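Local coordinates for probable glutathione S-transferase (Bordetella bronchiseptica RB50, PDB 3H1N), which probably conjugates glutathione to electrophilic compounds, as enzymes of the glutathione S-transferase family do, and assembles from two copies of its chain, at residues Asp127-Val132 and Arg244-Leu249; Ala150-Thr155 and His197-Arg202; Arg156-Met161 and Arg204-Arg209. All coordinates share one frame; numbering follows the deposited sequence.

In the fold
The three contacts lie in the helical part of the chain rather than at the four-stranded sheet, each about 18 Å (centre to centre) from the middle of the chain. Contact 1 brings the loop after helix 105-127 against the C-terminal tail; contacts 2 and 3 fall between its two segments in sequence and both join helix 142-167 to helix 200-206 (contact 2 also to the end of helix 183-198); their segments alternate along the chain. Centres are about 10 Å apart between contacts 1 and 2, 9 Å between 2 and 3, and 18 Å between 1 and 3. Contact 2 touches both others, making a continuous seam that ties the tail into the helical C-terminal domain.

Contact 1. Residues Asp127-Val132 and Arg244-Leu249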
loop_
_atom_site.group_PDB
_atom_site.type_symbol
_atom_site.label_atom_id
_atom_site.label_comp_id
_atom_site.label_asym_id
_atom_site.label_seq_id
_atom_site.Cartn_x
_atom_site.Cartn_y
_atom_site.Cartn_z
ATOM N N ASP B 127 -5.293 -12.702 1.959
ATOM C CA ASP B 127 -4.200 -13.641 2.076
ATOM C C ASP B 127 -4.485 -14.749 3.104
ATOM O O ASP B 127 -3.828 -15.772 3.078
ATOM C CB ASP B 127 -2.904 -12.897 2.383
ATOM C CG ASP B 127 -2.378 -12.099 1.186
ATOM O OD1 ASP B 127 -3.000 -12.090 0.097
ATOM O OD2 ASP B 127 -1.295 -11.500 1.327
ATOM N N VAL B 128 -5.487 -14.578 3.975
ATOM C CA VAL B 128 -5.819 -15.626 4.941
ATOM C C VAL B 128 -6.241 -16.919 4.211
ATOM O O VAL B 128 -5.923 -18.016 4.657
ATOM C CB VAL B 128 -6.907 -15.163 5.960
ATOM C CG1 VAL B 128 -8.308 -15.304 5.385
ATOM C CG2 VAL B 128 -6.793 -15.951 7.252
ATOM N N HIS B 129 -6.956 -16.769 3.090
ATOM C CA HIS B 129 -7.430 -17.913 2.298
ATOM C C HIS B 129 -6.595 -18.197 1.061
ATOM O O HIS B 129 -6.753 -19.251 0.442
ATOM C CB HIS B 129 -8.928 -17.813 1.945
ATOM C CG HIS B 129 -9.337 -16.507 1.328
ATOM N ND1 HIS B 129 -9.011 -16.160 0.032
ATOM C CD2 HIS B 129 -10.080 -15.484 1.814
ATOM C CE1 HIS B 129 -9.524 -14.971 -0.246
ATOM N NE2 HIS B 129 -10.172 -14.537 0.822
ATOM N N HIS B 130 -5.695 -17.272 0.721
ATOM C CA HIS B 130 -4.707 -17.491 -0.329
ATOM C C HIS B 130 -3.287 -17.211 0.171
ATOM O O HIS B 130 -2.587 -16.334 -0.365
ATOM C CB HIS B 130 -5.020 -16.664 -1.585
ATOM C CG HIS B 130 -6.214 -17.162 -2.329
ATOM N ND1 HIS B 130 -6.127 -17.768 -3.563
ATOM C CD2 HIS B 130 -7.525 -17.176 -1.991
ATOM C CE1 HIS B 130 -7.339 -18.130 -3.954
ATOM N NE2 HIS B 130 -8.205 -17.779 -3.020
ATOM N N PRO B 131 -2.846 -17.967 1.189
ATOM C CA PRO B 131 -1.545 -17.706 1.812
ATOM C C PRO B 131 -0.357 -18.144 0.973
ATOM O O PRO B 131 0.765 -17.654 1.192
ATOM C CB PRO B 131 -1.610 -18.529 3.106
ATOM C CG PRO B 131 -2.566 -19.658 2.772
ATOM C CD PRO B 131 -3.602 -19.014 1.904
ATOM N N VAL B 132 -0.587 -19.072 0.038
ATOM C CA VAL B 132 0.488 -19.580 -0.820
ATOM C C VAL B 132 0.565 -18.775 -2.125
ATOM O O VAL B 132 1.649 -18.329 -2.530
ATOM C CB VAL B 132 0.336 -21.111 -1.121
ATOM C CG1 VAL B 132 1.418 -21.601 -2.096
ATOM C CG2 VAL B 132 0.352 -21.945 0.176
ATOM N N ARG B 244 -14.148 -13.554 2.297
ATOM C CA ARG B 244 -14.810 -14.823 2.037
ATOM C C ARG B 244 -15.174 -15.496 3.340
ATOM O O ARG B 244 -14.338 -15.639 4.235
ATOM C CB ARG B 244 -13.924 -15.769 1.219
ATOM C CG ARG B 244 -13.528 -15.268 -0.172
ATOM C CD ARG B 244 -12.797 -16.359 -0.932
ATOM N NE ARG B 244 -12.298 -15.923 -2.233
ATOM C CZ ARG B 244 -11.778 -16.743 -3.153
ATOM N NH1 ARG B 244 -11.735 -18.052 -2.945
ATOM N NH2 ARG B 244 -11.325 -16.255 -4.305
ATOM N N HIS B 245 -16.418 -15.935 3.439
ATOM C CA HIS B 245 -16.847 -16.656 4.632
ATOM C C HIS B 245 -16.549 -18.156 4.534
ATOM O O HIS B 245 -17.265 -18.903 3.872
ATOM C CB HIS B 245 -18.334 -16.414 4.917
ATOM C CG HIS B 245 -18.855 -17.211 6.074
ATOM N ND1 HIS B 245 -18.195 -17.280 7.280
ATOM C CD2 HIS B 245 -19.950 -17.995 6.198
ATOM C CE1 HIS B 245 -18.864 -18.066 8.103
ATOM N NE2 HIS B 245 -19.939 -18.504 7.474
ATOM N N TYR B 246 -15.489 -18.583 5.217
ATOM C CA TYR B 246 -15.151 -19.989 5.369
ATOM C C TYR B 246 -15.262 -20.336 6.855
ATOM O O TYR B 246 -14.466 -19.866 7.655
ATOM C CB TYR B 246 -13.709 -20.227 4.889
ATOM C CG TYR B 246 -13.518 -20.071 3.396
ATOM C CD1 TYR B 246 -14.270 -20.832 2.492
ATOM C CD2 TYR B 246 -12.569 -19.183 2.888
ATOM C CE1 TYR B 246 -14.090 -20.698 1.113
ATOM C CE2 TYR B 246 -12.372 -19.047 1.509
ATOM C CZ TYR B 246 -13.133 -19.809 0.628
ATOM O OH TYR B 246 -12.937 -19.677 -0.730
ATOM N N PRO B 247 -16.276 -21.126 7.240
ATOM C CA PRO B 247 -16.444 -21.458 8.667
ATOM C C PRO B 247 -15.155 -22.014 9.307
ATOM O O PRO B 247 -14.849 -21.693 10.467
ATOM C CB PRO B 247 -17.555 -22.512 8.647
ATOM C CG PRO B 247 -18.362 -22.168 7.426
ATOM C CD PRO B 247 -17.333 -21.726 6.405
ATOM N N GLU B 248 -14.386 -22.796 8.544
ATOM C CA GLU B 248 -13.156 -23.418 9.064
ATOM C C GLU B 248 -12.040 -22.427 9.434
ATOM O O GLU B 248 -11.164 -22.745 10.248
ATOM C CB GLU B 248 -12.640 -24.514 8.114
ATOM C CG GLU B 248 -12.138 -24.026 6.747
ATOM C CD GLU B 248 -13.220 -23.956 5.678
ATOM O OE1 GLU B 248 -14.435 -23.842 6.003
ATOM O OE2 GLU B 248 -12.850 -23.995 4.483
ATOM N N LEU B 249 -12.093 -21.228 8.852
ATOM C CA LEU B 249 -11.139 -20.175 9.160
ATOM C C LEU B 249 -11.595 -19.245 10.298
ATOM O O LEU B 249 -10.798 -18.460 10.805
ATOM C CB LEU B 249 -10.817 -19.368 7.888
ATOM C CG LEU B 249 -10.310 -20.171 6.680
ATOM C CD1 LEU B 249 -9.812 -19.220 5.592
ATOM C CD2 LEU B 249 -9.201 -21.144 7.083
#
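Arg244 lies over one face of the His129 imidazole with its hydrocarbon chain and its guanidinium alike. Its CD stands above the ring in a CH-pi contact, 3.7 Å from the His129 centroid. Extended from CG to NE, the chain then carries the guanidinium along the ring to stack flat on it, planes 20° apart, with Arg244 NE 3.5 Å from His129 CE1. With CG between the backbone N and the carbonyl carbon (chi1 51°), the His129 ring is turned to meet this chain. Tyr246 turns its edge toward the His129 face in an offset edge-to-face pair with centroids 5.9 Å apart, while its CE2 rests 3.7 Å from His129 CB. His130 presents its ring edge to the guanidinium face, its NE2 3.5 Å from Arg244 NH1, the two planes being nearly perpendicular.

Hydrogen bonds hold these flat groups in place. Arg244 NH1 donates almost straight, and in the guanidinium plane, to Tyr246 OH at 3.0 Å; Arg244 NE bonds to Gly241 O and His129 NE2 to Ile242 O, so both stacked partners are fixed by the chain just ahead of the tail segment. Apolar contact comes from Leu249 CD1, 4.2 Å from Val128 CG1 and 4.0 Å from His129 CB.

The loop also faces the second subunit, where Pro131 packs on Pro131 of that subunit and Pro131 O bonds to its Arg148. This is a C-terminal tail packed, partly through an arginine-histidine stack, on an interhelical loop of the helical domain of a probable glutathione S-transferase.

Contact 2. Residues Ala150-Thr155 and His197-Arg202; sequences ADFRET and HAFPRR
Phe152 and Phe199 make the tight part of this contact. Phe152 brings its CE2 to 3.6 Å from CE2 of Phe199, which lies near the plane of the Phe152 ring, at its edge; the two rings are inclined at 53°, with centroids 5.4 Å apart. Both are buried, and Phe152 also packs on Leu121, Glu124 and Ala125 of helix 105-127. Phe199, in the break between helices 183-198 and 200-206, also takes the aliphatic start of Arg153, whose CG is 4.0 Å from its CD1.

Toward solvent the contact turns polar and is carried by two partly exposed arginines, Arg202 CG lying 4.1 Å from Arg153 CB. Arg202, bent at chi2 (61°), offers its guanidinium edge to a backbone oxygen: NE donates to Arg153 O at 2.8 Å, and NH2 adds a weak bond to Arg153 O at 3.1 Å. The NE donor sits well above the carbonyl plane, 56° out of it. The loose margin is at Glu154, whose side chain is exposed and whose O is 3.8 Å from Arg202 NH2.

The helix leaves the Arg153 carbonyl without its usual donor. At the wider pi-type turn, Met157 N probably bonds to Phe152 O, and the next residue, Pro158, has no N-H to give to Arg153 O; Arg202 supplies the donors instead. Arg202 NH1 bonds to Ala252 O and Arg153 NH2 to Leu249 O. Main-chain oxygens of helix and tail thus receive the arginine N-H groups, which probably eases the repulsion between two like charges and lets both side chains join the tail to helix 142-167.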
loop_
_atom_site.group_PDB
_atom_site.type_symbol
_atom_site.label_atom_id
_atom_site.label_comp_id
_atom_site.label_asym_id
_atom_site.label_seq_id
_atom_site.Cartn_x
_atom_site.Cartn_y
_atom_site.Cartn_z
ATOM N N ALA B 150 -5.531 -18.633 12.118
ATOM C CA ALA B 150 -5.348 -18.591 13.564
ATOM C C ALA B 150 -4.600 -17.319 13.975
ATOM O O ALA B 150 -5.000 -16.667 14.924
ATOM C CB ALA B 150 -4.646 -19.847 14.079
ATOM N N ASP B 151 -3.560 -16.941 13.238
ATOM C CA ASP B 151 -2.837 -15.690 13.524
ATOM C C ASP B 151 -3.647 -14.430 13.181
ATOM O O ASP B 151 -3.614 -13.433 13.914
ATOM C CB ASP B 151 -1.488 -15.665 12.799
ATOM C CG ASP B 151 -0.632 -14.459 13.195
ATOM O OD1 ASP B 151 -0.304 -14.322 14.396
ATOM O OD2 ASP B 151 -0.296 -13.641 12.306
ATOM N N PHE B 152 -4.369 -14.469 12.068
ATOM C CA PHE B 152 -5.121 -13.303 11.631
ATOM C C PHE B 152 -6.196 -13.004 12.688
ATOM O O PHE B 152 -6.362 -11.851 13.116
ATOM C CB PHE B 152 -5.743 -13.557 10.253
ATOM C CG PHE B 152 -6.542 -12.379 9.695
ATOM C CD1 PHE B 152 -5.900 -11.207 9.299
ATOM C CD2 PHE B 152 -7.922 -12.464 9.538
ATOM C CE1 PHE B 152 -6.617 -10.125 8.773
ATOM C CE2 PHE B 152 -8.661 -11.388 9.000
ATOM C CZ PHE B 152 -8.014 -10.219 8.622
ATOM N N ARG B 153 -6.885 -14.050 13.143
ATOM C CA ARG B 153 -7.935 -13.875 14.174
ATOM C C ARG B 153 -7.332 -13.435 15.502
ATOM O O ARG B 153 -7.855 -12.522 16.137
ATOM C CB ARG B 153 -8.745 -15.163 14.437
ATOM C CG ARG B 153 -9.702 -15.621 13.338
ATOM C CD ARG B 153 -10.553 -16.838 13.778
ATOM N NE ARG B 153 -9.800 -17.800 14.602
ATOM C CZ ARG B 153 -9.119 -18.850 14.135
ATOM N NH1 ARG B 153 -8.463 -19.633 14.975
ATOM N NH2 ARG B 153 -9.090 -19.126 12.837
ATOM N N GLU B 154 -6.254 -14.100 15.915
ATOM C CA GLU B 154 -5.687 -13.957 17.265
ATOM C C GLU B 154 -4.894 -12.663 17.452
ATOM O O GLU B 154 -5.012 -12.000 18.484
ATOM C CB GLU B 154 -4.797 -15.164 17.631
ATOM C CG GLU B 154 -5.545 -16.484 17.887
ATOM C CD GLU B 154 -4.610 -17.707 17.975
ATOM O OE1 GLU B 154 -3.375 -17.536 18.101
ATOM O OE2 GLU B 154 -5.110 -18.847 17.916
ATOM N N THR B 155 -4.063 -12.306 16.475
ATOM C CA THR B 155 -3.215 -11.135 16.658
ATOM C C THR B 155 -3.521 -9.964 15.723
ATOM O O THR B 155 -3.494 -8.813 16.149
ATOM C CB THR B 155 -1.710 -11.485 16.582
ATOM O OG1 THR B 155 -1.350 -11.749 15.227
ATOM C CG2 THR B 155 -1.379 -12.699 17.431
ATOM N N HIS B 197 -18.624 -10.135 7.536
ATOM C CA HIS B 197 -19.049 -11.178 6.631
ATOM C C HIS B 197 -18.150 -12.423 6.742
ATOM O O HIS B 197 -18.653 -13.551 6.852
ATOM C CB HIS B 197 -19.070 -10.667 5.192
ATOM C CG HIS B 197 -19.275 -11.759 4.191
ATOM N ND1 HIS B 197 -20.513 -12.330 3.955
ATOM C CD2 HIS B 197 -18.394 -12.421 3.411
ATOM C CE1 HIS B 197 -20.377 -13.285 3.049
ATOM N NE2 HIS B 197 -19.100 -13.360 2.708
ATOM N N ALA B 198 -16.836 -12.200 6.729
ATOM C CA ALA B 198 -15.848 -13.283 6.666
ATOM C C ALA B 198 -15.612 -14.011 7.989
ATOM O O ALA B 198 -15.340 -15.214 7.993
ATOM C CB ALA B 198 -14.515 -12.766 6.119
ATOM N N PHE B 199 -15.688 -13.277 9.096
ATOM C CA PHE B 199 -15.305 -13.803 10.407
ATOM C C PHE B 199 -16.345 -13.430 11.430
ATOM O O PHE B 199 -16.025 -12.754 12.408
ATOM C CB PHE B 199 -13.925 -13.246 10.812
ATOM C CG PHE B 199 -12.814 -13.758 9.961
ATOM C CD1 PHE B 199 -12.202 -14.972 10.269
ATOM C CD2 PHE B 199 -12.391 -13.052 8.830
ATOM C CE1 PHE B 199 -11.181 -15.476 9.473
ATOM C CE2 PHE B 199 -11.390 -13.564 8.018
ATOM C CZ PHE B 199 -10.779 -14.770 8.346
ATOM N N PRO B 200 -17.605 -13.845 11.201
ATOM C CA PRO B 200 -18.703 -13.444 12.100
ATOM C C PRO B 200 -18.520 -13.911 13.551
ATOM O O PRO B 200 -18.828 -13.148 14.476
ATOM C CB PRO B 200 -19.935 -14.062 11.447
ATOM C CG PRO B 200 -19.408 -15.187 10.637
ATOM C CD PRO B 200 -18.095 -14.692 10.098
ATOM N N ARG B 201 -17.979 -15.111 13.753
ATOM C CA ARG B 201 -17.729 -15.613 15.109
ATOM C C ARG B 201 -16.655 -14.806 15.829
ATOM O O ARG B 201 -16.857 -14.410 16.974
ATOM C CB ARG B 201 -17.397 -17.117 15.120
ATOM C CG ARG B 201 -18.609 -18.009 14.822
ATOM C CD ARG B 201 -18.255 -19.499 14.770
ATOM N NE ARG B 201 -17.631 -19.966 16.010
ATOM C CZ ARG B 201 -16.573 -20.775 16.061
ATOM N NH1 ARG B 201 -16.015 -21.221 14.940
ATOM N NH2 ARG B 201 -16.070 -21.141 17.236
ATOM N N ARG B 202 -15.526 -14.543 15.165
ATOM C CA ARG B 202 -14.479 -13.717 15.779
ATOM C C ARG B 202 -14.948 -12.282 16.043
ATOM O O ARG B 202 -14.594 -11.682 17.067
ATOM C CB ARG B 202 -13.181 -13.728 14.962
ATOM C CG ARG B 202 -12.004 -12.939 15.599
ATOM C CD ARG B 202 -11.601 -13.512 16.972
ATOM N NE ARG B 202 -10.332 -12.957 17.454
ATOM C CZ ARG B 202 -9.940 -12.951 18.729
ATOM N NH1 ARG B 202 -10.724 -13.440 19.687
ATOM N NH2 ARG B 202 -8.760 -12.438 19.056
#

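Contact 3. Residues Arg156-Met161 and Arg204-Arg209; sequences RMPKFM and RTLVHR
Leu206 points its two methyl groups at different partners on helix 142-167, and the contact is built round that fork. CD1 meets the selenomethionine pair Met157 and Met161, one helical turn apart. Its nearest approach is to the selenium: Met161 SE lies 3.9 Å from Leu206 CD1, the two side chains running at a slant. Met157 instead crosses Leu206 at about a right angle and touches with its terminal methyl, CE, 4.1 Å from Leu206 CD1. Both selenomethionines send CG away from the carbonyl carbon and stay extended about CG, then bend at the last torsion (chi3 61° in Met157, 80° in Met161), which turns each CE methyl out of line with the rest of its chain.

The other branch of Leu206, CD2, sits 4.2 Å from Pro158 CG. Arg209, from the same segment as Leu206, lays its guanidinium over this methyl: Leu206 CD2 lies 3.3 Å above the plane of the Arg209 guanidinium, over its centre. Arg209 is extended from CG to NE, which carries NH1 past the leucine to 3.6 Å from Pro158 CB, approaching the proline obliquely. The leucine is therefore held in a hydrophobic seat, one wall of which is the flat face of a charged group. Arg209 itself is exposed; its NH1 has a hydrogen bond with a residue adjoining the segments, while its contact with Pro158 is van der Waals.

Pro158 marks a kink in helix 142-167, since its nitrogen has no bond to the preceding turn. Met157 and Met161 also touch Met203 of helix 200-206, and Tyr210 packs on Pro158 and Met161. Elsewhere on helix 142-167, Phe160 packs against helix 105-127 and stacks on Phe72 of the second subunit, placing this helix between helices 105-127 and 200-206.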
loop_
_atom_site.group_PDB
_atom_site.type_symbol
_atom_site.label_atom_id
_atom_site.label_comp_id
_atom_site.label_asym_id
_atom_site.label_seq_id
_atom_site.Cartn_x
_atom_site.Cartn_y
_atom_site.Cartn_z
ATOM N N ARG B 156 -3.810 -10.248 14.457
ATOM C CA ARG B 156 -3.870 -9.190 13.430
ATOM C C ARG B 156 -5.145 -8.370 13.500
ATOM O O ARG B 156 -5.102 -7.139 13.586
ATOM C CB ARG B 156 -3.694 -9.784 12.023
ATOM C CG ARG B 156 -2.391 -10.562 11.837
ATOM C CD ARG B 156 -1.155 -9.719 12.156
ATOM N NE ARG B 156 -0.941 -8.655 11.173
ATOM C CZ ARG B 156 -0.133 -7.613 11.355
ATOM N NH1 ARG B 156 0.515 -7.458 12.505
ATOM N NH2 ARG B 156 -0.020 -6.692 10.410
HETATM N N MSE B 157 -6.280 -9.061 13.483
HETATM C CA MSE B 157 -7.579 -8.395 13.553
HETATM C C MSE B 157 -7.694 -7.459 14.770
HETATM O O MSE B 157 -8.055 -6.288 14.607
HETATM C CB MSE B 157 -8.738 -9.408 13.507
HETATM C CG MSE B 157 -9.000 -9.951 12.106
HETATM SE SE MSE B 157 -10.368 -11.338 12.038
HETATM C CE MSE B 157 -11.872 -10.343 12.720
ATOM N N PRO B 158 -7.363 -7.948 15.983
ATOM C CA PRO B 158 -7.434 -6.995 17.104
ATOM C C PRO B 158 -6.408 -5.849 17.022
ATOM O O PRO B 158 -6.700 -4.743 17.482
ATOM C CB PRO B 158 -7.173 -7.852 18.352
ATOM C CG PRO B 158 -7.188 -9.243 17.934
ATOM C CD PRO B 158 -7.248 -9.347 16.435
ATOM N N LYS B 159 -5.232 -6.093 16.458
ATOM C CA LYS B 159 -4.248 -5.018 16.349
ATOM C C LYS B 159 -4.736 -3.862 15.452
ATOM O O LYS B 159 -4.671 -2.694 15.840
ATOM C CB LYS B 159 -2.886 -5.517 15.862
ATOM C CG LYS B 159 -1.865 -4.402 15.808
ATOM C CD LYS B 159 -0.484 -4.913 15.435
ATOM C CE LYS B 159 0.572 -3.839 15.664
ATOM N NZ LYS B 159 1.921 -4.409 15.439
ATOM N N PHE B 160 -5.180 -4.197 14.247
ATOM C CA PHE B 160 -5.783 -3.217 13.343
ATOM C C PHE B 160 -7.009 -2.541 13.950
ATOM O O PHE B 160 -7.141 -1.330 13.859
ATOM C CB PHE B 160 -6.183 -3.883 12.037
ATOM C CG PHE B 160 -5.032 -4.143 11.111
ATOM C CD1 PHE B 160 -4.425 -3.086 10.427
ATOM C CD2 PHE B 160 -4.581 -5.435 10.894
ATOM C CE1 PHE B 160 -3.399 -3.306 9.545
ATOM C CE2 PHE B 160 -3.513 -5.675 10.012
ATOM C CZ PHE B 160 -2.919 -4.613 9.344
HETATM N N MSE B 161 -7.909 -3.317 14.556
HETATM C CA MSE B 161 -9.136 -2.732 15.083
HETATM C C MSE B 161 -8.867 -1.768 16.241
HETATM O O MSE B 161 -9.449 -0.669 16.293
HETATM C CB MSE B 161 -10.162 -3.818 15.448
HETATM C CG MSE B 161 -10.740 -4.480 14.188
HETATM SE SE MSE B 161 -11.894 -5.979 14.551
HETATM C CE MSE B 161 -13.489 -5.002 15.011
ATOM N N ARG B 204 -18.012 -11.406 16.681
ATOM C CA ARG B 204 -18.864 -11.522 17.860
ATOM C C ARG B 204 -18.062 -11.335 19.160
ATOM O O ARG B 204 -18.540 -10.672 20.086
ATOM C CB ARG B 204 -19.621 -12.845 17.853
ATOM C CG ARG B 204 -20.766 -12.907 18.819
ATOM C CD ARG B 204 -21.934 -13.679 18.198
ATOM N NE ARG B 204 -21.557 -15.041 17.803
ATOM C CZ ARG B 204 -21.605 -15.529 16.561
ATOM N NH1 ARG B 204 -22.026 -14.787 15.538
ATOM N NH2 ARG B 204 -21.240 -16.786 16.348
ATOM N N THR B 205 -16.850 -11.888 19.212
ATOM C CA THR B 205 -15.954 -11.711 20.366
ATOM C C THR B 205 -15.426 -10.269 20.472
ATOM O O THR B 205 -15.364 -9.692 21.568
ATOM C CB THR B 205 -14.748 -12.679 20.299
ATOM O OG1 THR B 205 -15.221 -14.035 20.294
ATOM C CG2 THR B 205 -13.789 -12.468 21.498
ATOM N N LEU B 206 -15.071 -9.690 19.329
ATOM C CA LEU B 206 -14.257 -8.491 19.313
ATOM C C LEU B 206 -15.010 -7.168 19.360
ATOM O O LEU B 206 -14.498 -6.186 19.904
ATOM C CB LEU B 206 -13.323 -8.497 18.092
ATOM C CG LEU B 206 -12.229 -9.558 17.929
ATOM C CD1 LEU B 206 -11.492 -9.263 16.644
ATOM C CD2 LEU B 206 -11.245 -9.596 19.113
ATOM N N VAL B 207 -16.202 -7.109 18.771
ATOM C CA VAL B 207 -16.815 -5.788 18.499
ATOM C C VAL B 207 -17.058 -4.893 19.726
ATOM O O VAL B 207 -16.923 -3.667 19.631
ATOM C CB VAL B 207 -18.080 -5.861 17.583
ATOM C CG1 VAL B 207 -17.673 -6.291 16.161
ATOM C CG2 VAL B 207 -19.127 -6.781 18.172
ATOM N N HIS B 208 -17.359 -5.504 20.874
ATOM C CA HIS B 208 -17.596 -4.747 22.115
ATOM C C HIS B 208 -16.369 -3.938 22.540
ATOM O O HIS B 208 -16.497 -2.942 23.252
ATOM C CB HIS B 208 -18.015 -5.679 23.267
ATOM C CG HIS B 208 -16.855 -6.328 23.962
ATOM N ND1 HIS B 208 -16.150 -7.377 23.410
ATOM C CD2 HIS B 208 -16.256 -6.054 25.146
ATOM C CE1 HIS B 208 -15.181 -7.734 24.231
ATOM N NE2 HIS B 208 -15.221 -6.949 25.292
ATOM N N ARG B 209 -15.185 -4.390 22.133
ATOM C CA ARG B 209 -13.945 -3.716 22.496
ATOM C C ARG B 209 -13.816 -2.340 21.850
ATOM O O ARG B 209 -13.070 -1.487 22.345
ATOM C CB ARG B 209 -12.727 -4.530 22.061
ATOM C CG ARG B 209 -12.646 -5.970 22.546
ATOM C CD ARG B 209 -11.374 -6.581 21.951
ATOM N NE ARG B 209 -11.132 -7.945 22.423
ATOM C CZ ARG B 209 -10.044 -8.652 22.129
ATOM N NH1 ARG B 209 -9.086 -8.136 21.359
ATOM N NH2 ARG B 209 -9.908 -9.879 22.600
#